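Local coordinates for USG-1 protein homolog (Pseudomonas aeruginosa, PDB 2HJS) that probably acts as an NAD(P)-dependent dehydrogenase of the aspartate-semialdehyde dehydrogenase family and probably works as a dimer, at the interface of chains A and B. Coordinates in Å, arbitrary orientation; residue numbers count along the deposited sequence, not the author numbering. Chains: chain A/B, USG-1 protein homolog.

The interface of chains A and B. Residues chain A 153, 155, 211, 232-234; chain B 251, 253, 302, 305, 308, 310.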
# COMPACT_ATOMS: atom_id res chain seq x y z
N GLN A 153 -0.00 0.45 -20.15
CA GLN A 153 -0.19 -0.45 -18.99
C GLN A 153 -0.51 0.43 -17.80
O GLN A 153 0.11 1.46 -17.61
CB GLN A 153 1.08 -1.27 -18.63
CG GLN A 153 1.70 -2.22 -19.68
CD GLN A 153 0.96 -3.56 -19.86
OE1 GLN A 153 0.14 -3.97 -19.03
NE2 GLN A 153 1.26 -4.25 -20.97
N ASN A 155 -0.92 0.20 -13.64
CA ASN A 155 -0.84 -0.53 -12.39
C ASN A 155 -1.44 0.29 -11.25
O ASN A 155 -1.11 1.46 -11.09
CB ASN A 155 0.59 -0.94 -12.06
CG ASN A 155 0.65 -2.01 -10.95
OD1 ASN A 155 0.63 -1.70 -9.74
ND2 ASN A 155 0.70 -3.25 -11.36
N HIS A 211 -9.01 -13.10 -7.52
CA HIS A 211 -9.40 -11.67 -7.45
C HIS A 211 -10.51 -11.44 -6.45
O HIS A 211 -11.43 -12.25 -6.33
CB HIS A 211 -9.81 -11.16 -8.85
CG HIS A 211 -8.81 -11.52 -9.91
ND1 HIS A 211 -7.55 -10.97 -9.95
CD2 HIS A 211 -8.85 -12.44 -10.90
CE1 HIS A 211 -6.86 -11.53 -10.93
NE2 HIS A 211 -7.62 -12.43 -11.52
N PRO A 232 -4.08 -2.80 -20.56
CA PRO A 232 -4.46 -3.66 -19.43
C PRO A 232 -4.34 -2.93 -18.07
O PRO A 232 -3.33 -2.27 -17.80
CB PRO A 232 -3.43 -4.79 -19.50
CG PRO A 232 -2.96 -4.80 -20.92
CD PRO A 232 -3.09 -3.43 -21.45
N LEU A 233 -5.39 -3.03 -17.25
CA LEU A 233 -5.37 -2.60 -15.86
C LEU A 233 -4.95 -3.75 -14.93
O LEU A 233 -5.47 -4.85 -15.04
CB LEU A 233 -6.76 -2.20 -15.46
CG LEU A 233 -7.02 -1.20 -14.34
CD1 LEU A 233 -8.29 -1.58 -13.55
CD2 LEU A 233 -5.87 -0.92 -13.41
N ASN A 234 -4.05 -3.49 -13.99
CA ASN A 234 -3.76 -4.45 -12.94
C ASN A 234 -4.06 -3.82 -11.58
O ASN A 234 -3.53 -2.75 -11.28
CB ASN A 234 -2.31 -4.94 -13.07
CG ASN A 234 -1.95 -6.01 -12.06
OD1 ASN A 234 -1.75 -5.72 -10.88
ND2 ASN A 234 -1.81 -7.26 -12.53
N THR B 251 3.97 -6.63 -9.12
CA THR B 251 3.42 -7.04 -10.42
C THR B 251 4.56 -7.30 -11.39
O THR B 251 5.40 -6.42 -11.62
CB THR B 251 2.53 -5.96 -11.05
OG1 THR B 251 1.64 -5.47 -10.06
CG2 THR B 251 1.71 -6.52 -12.23
N GLN B 253 5.42 -8.19 -15.29
CA GLN B 253 4.97 -8.30 -16.67
C GLN B 253 5.96 -9.20 -17.39
O GLN B 253 7.13 -8.85 -17.54
CB GLN B 253 4.92 -6.93 -17.32
CG GLN B 253 4.39 -6.95 -18.75
CD GLN B 253 2.89 -7.05 -18.82
OE1 GLN B 253 2.19 -6.32 -18.13
NE2 GLN B 253 2.39 -7.96 -19.65
N GLY B 302 -3.18 -11.33 -14.19
CA GLY B 302 -3.99 -10.15 -14.45
C GLY B 302 -5.39 -10.59 -14.82
O GLY B 302 -5.58 -11.71 -15.34
N ASP B 305 -4.68 -9.79 -18.57
CA ASP B 305 -3.39 -10.21 -19.17
C ASP B 305 -2.83 -11.46 -18.48
O ASP B 305 -2.38 -11.39 -17.35
CB ASP B 305 -2.40 -9.04 -19.00
CG ASP B 305 -1.12 -9.14 -19.90
OD1 ASP B 305 -0.67 -10.23 -20.39
OD2 ASP B 305 -0.50 -8.04 -20.07
N GLN B 308 0.79 -11.28 -17.01
CA GLN B 308 1.01 -10.61 -15.72
C GLN B 308 0.86 -11.56 -14.55
O GLN B 308 -0.05 -12.39 -14.54
CB GLN B 308 -0.03 -9.52 -15.52
CG GLN B 308 0.29 -8.21 -16.18
CD GLN B 308 -0.86 -7.24 -16.12
OE1 GLN B 308 -1.80 -7.40 -15.34
NE2 GLN B 308 -0.81 -6.24 -16.99
N ASN B 310 0.89 -11.34 -10.18
CA ASN B 310 1.00 -10.58 -8.95
C ASN B 310 1.50 -11.46 -7.84
O ASN B 310 1.19 -12.64 -7.84
CB ASN B 310 -0.36 -10.06 -8.52
CG ASN B 310 -0.87 -8.99 -9.44
OD1 ASN B 310 -1.56 -9.27 -10.42
ND2 ASN B 310 -0.47 -7.75 -9.16
O HOH W 1 -7.02 -13.76 -13.87
O HOH W 2 -4.58 -7.23 -16.06
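A:Asn234 and B:Asn310 meet tip to tip, their amides turned 29° apart and so nearly coplanar, and pair head to tail through two hydrogen bonds. B:Asn310 ND2 gives its N-H to A:Asn234 OD1 at 2.9 Å, in the carbonyl plane and on a lone pair; in return A:Asn234 ND2 reaches B:Asn310 OD1, also at 2.9 Å, with the donor tilted slightly from that carbonyl's plane. The CG of A:Asn234 lies anti to the backbone N (chi1 -177°), which sends the amide out from strand 233-239 toward the other chain. Its ND2 also donates to B:Gln308 OE1 at 2.8 Å, this time from above the carbonyl plane and not on a lone pair; the two side chains slide past each other in opposite directions, amides 64° apart. Gripped at both its oxygen and its nitrogen, the A:Asn234 amide should be fixed in which way round it sits.

B:Thr251 lays its methyl CG2 over one face of the A:Asn234 amide, 3.7 Å from CG, while its hydroxyl OG1 accepts from A:Asn155 ND2 at 2.7 Å, tilted a little out of that amide's plane. B:Gln308 is set from its own side. Extended beyond CG, it sends NE2 to B:Gln253 OE1 on a lone pair, and B:Gln253 NE2 in turn donates almost straight to B:Asp305 OD2 at 2.9 Å. A:Gln153 comes tip to tip against B:Gln253, amides well out of each other's plane; their OE1 oxygens abut at 3.2 Å without bonding.

Water finishes the seam. One molecule links A:Leu233 O to B:Gln308 OE1; another lies in the ring plane of A:His211, 2.8 Å from NE2, and passes the contact on to B:Gly302 O.

All of this belongs to the family's dimerisation domain, and the two-fold repeats it with the chains exchanged. The interlocked amides form one polar part of that interface and likely contribute to holding the dimer together.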